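Side-chain contact in galectin-1 (Bufo arenarum, PDB 1A78), which binds beta-galactosides and probably a wide array of complex carbohydrates, forms homodimers, and may regulate apoptosis and cell differentiation: residues N62-A66 against D67-S71. Numbering follows the deposited sequence.
Sequences NSKEA and DAWGS. With YIO (1-thio-beta-D-galactopyranose), chain C.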
loop_
_atom_site.group_PDB
_atom_site.type_symbol
_atom_site.label_atom_id
_atom_site.label_comp_id
_atom_site.label_asym_id
_atom_site.label_seq_id
_atom_site.Cartn_x
_atom_site.Cartn_y
_atom_site.Cartn_z
ATOM N N ASN A 62 18.588 -11.144 1.055
ATOM C CA ASN A 62 19.800 -10.364 1.331
ATOM C C ASN A 62 19.418 -9.014 1.904
ATOM O O ASN A 62 18.227 -8.690 1.992
ATOM C CB ASN A 62 20.615 -10.166 0.049
ATOM C CG ASN A 62 22.081 -9.968 0.317
ATOM O OD1 ASN A 62 22.501 -9.763 1.451
ATOM N ND2 ASN A 62 22.881 -10.021 -0.734
ATOM N N SER A 63 20.411 -8.286 2.398
ATOM C CA SER A 63 20.194 -6.954 2.931
ATOM C C SER A 63 20.992 -6.059 1.988
ATOM O O SER A 63 21.855 -6.547 1.256
ATOM C CB SER A 63 20.736 -6.830 4.343
ATOM O OG SER A 63 22.135 -7.017 4.351
ATOM N N LYS A 64 20.701 -4.769 1.998
ATOM C CA LYS A 64 21.378 -3.823 1.154
ATOM C C LYS A 64 21.509 -2.525 1.918
ATOM O O LYS A 64 20.547 -2.052 2.533
ATOM C CB LYS A 64 20.581 -3.592 -0.130
ATOM C CG LYS A 64 21.367 -2.740 -1.121
ATOM C CD LYS A 64 20.755 -2.631 -2.491
ATOM C CE LYS A 64 19.511 -1.797 -2.478
ATOM N NZ LYS A 64 18.969 -1.740 -3.863
ATOM N N GLU A 65 22.713 -1.981 1.944
ATOM C CA GLU A 65 22.967 -0.716 2.607
ATOM C C GLU A 65 23.768 0.168 1.663
ATOM O O GLU A 65 24.894 -0.164 1.287
ATOM C CB GLU A 65 23.730 -0.911 3.916
ATOM C CG GLU A 65 24.096 0.413 4.559
ATOM C CD GLU A 65 24.527 0.300 6.007
ATOM O OE1 GLU A 65 25.604 -0.291 6.266
ATOM O OE2 GLU A 65 23.794 0.836 6.881
ATOM N N ALA A 66 23.166 1.273 1.247
ATOM C CA ALA A 66 23.826 2.202 0.343
ATOM C C ALA A 66 24.175 1.515 -0.987
ATOM O O ALA A 66 25.264 1.695 -1.549
ATOM C CB ALA A 66 25.068 2.791 1.010
ATOM N N ASP A 67 23.229 0.719 -1.472
ATOM C CA ASP A 67 23.363 -0.007 -2.732
ATOM C C ASP A 67 24.341 -1.169 -2.769
ATOM O O ASP A 67 24.480 -1.837 -3.795
ATOM C CB ASP A 67 23.633 0.954 -3.884
ATOM C CG ASP A 67 22.397 1.694 -4.303
ATOM O OD1 ASP A 67 21.364 1.013 -4.540
ATOM O OD2 ASP A 67 22.460 2.950 -4.370
ATOM N N ALA A 68 24.983 -1.432 -1.643
ATOM C CA ALA A 68 25.915 -2.537 -1.549
ATOM C C ALA A 68 25.212 -3.738 -0.914
ATOM O O ALA A 68 24.808 -3.685 0.254
ATOM C CB ALA A 68 27.125 -2.135 -0.716
ATOM N N TRP A 69 25.028 -4.795 -1.700
ATOM C CA TRP A 69 24.406 -6.009 -1.213
ATOM C C TRP A 69 25.262 -6.671 -0.133
ATOM O O TRP A 69 26.476 -6.492 -0.101
ATOM C CB TRP A 69 24.193 -6.959 -2.353
ATOM C CG TRP A 69 23.165 -6.512 -3.295
ATOM C CD1 TRP A 69 23.366 -6.057 -4.558
ATOM C CD2 TRP A 69 21.753 -6.536 -3.097
ATOM N NE1 TRP A 69 22.173 -5.805 -5.171
ATOM C CE2 TRP A 69 21.158 -6.087 -4.298
ATOM C CE3 TRP A 69 20.925 -6.898 -2.026
ATOM C CZ2 TRP A 69 19.772 -5.982 -4.465
ATOM C CZ3 TRP A 69 19.540 -6.795 -2.190
ATOM C CH2 TRP A 69 18.982 -6.338 -3.408
ATOM N N GLY A 70 24.614 -7.361 0.803
ATOM C CA GLY A 70 25.330 -8.044 1.887
ATOM C C GLY A 70 25.452 -9.541 1.611
ATOM O O GLY A 70 25.413 -9.958 0.457
ATOM N N SER A 71 25.530 -10.360 2.644
ATOM C CA SER A 71 25.656 -11.804 2.416
ATOM C C SER A 71 24.341 -12.471 2.099
ATOM O O SER A 71 23.423 -12.446 2.913
ATOM C CB SER A 71 26.254 -12.499 3.637
ATOM O OG SER A 71 27.345 -11.755 4.144
HETATM C C1 YIO C . 21.847 -10.043 -7.320
HETATM C C2 YIO C . 20.562 -9.561 -7.945
HETATM C C3 YIO C . 19.865 -8.587 -7.016
HETATM C C4 YIO C . 19.569 -9.302 -5.727
HETATM C C5 YIO C . 20.872 -9.840 -5.137
HETATM C C6 YIO C . 20.646 -10.675 -3.904
HETATM O O2 YIO C . 20.844 -8.926 -9.172
HETATM O O3 YIO C . 18.649 -8.166 -7.605
HETATM O O4 YIO C . 18.655 -10.356 -5.979
HETATM O O5 YIO C . 21.574 -10.678 -6.074
HETATM O O6 YIO C . 21.860 -10.798 -3.181
HETATM S S1 YIO C . 22.398 -11.397 -8.392
#
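Both amide hydrogens of Asn-62 are spent: ND2 donates to Gly-70 O and, almost straight (170°), to O6 of the bound 1-thio-beta-D-galactopyranose, each at 2.8 Å. The first bond approaches from above the Gly-70 carbonyl plane but keeps that oxygen close to the plane of the Asn-62 amide (8° out). OD1 accepts from Ser-63 N at 2.7 Å, a bond within the strand; together with the two donations it fixes the flip of the sugar-binding amide. Trp-69 is sandwiched. The sugar's C4 and C5 lie over one face of its indole, the stacking on a tryptophan that is characteristic of galectin sites, while Lys-64 CD makes a CH-pi contact with the other, 3.9 Å from the six-membered ring's centroid. Lys-64 CG points away from the backbone N (chi1 -172°), which carries the side chain across that face before it bends at chi3. Its NZ makes a long salt bridge of 3.7 Å to Asp-67 OD1 and is hydrogen-bonded to Ala-39 O; Asp-67 OD2 is taken by Ser-40 OG, and Arg-112 serves both Ser-63 OG and Ser-71 O. Backbone bonds pair Glu-65 with Ala-68 in both directions around a type I' turn, and Gly-70 N reaches Ser-63 O at 2.9 Å. This tight hairpin joins strand 58-65 to strand 68-75, outermost of its sheet within the chain, with strand 41-49 alongside 58-65 supplying His-45, edge-to-face with Trp-69, and Phe-42, cation-pi partner of Lys-64.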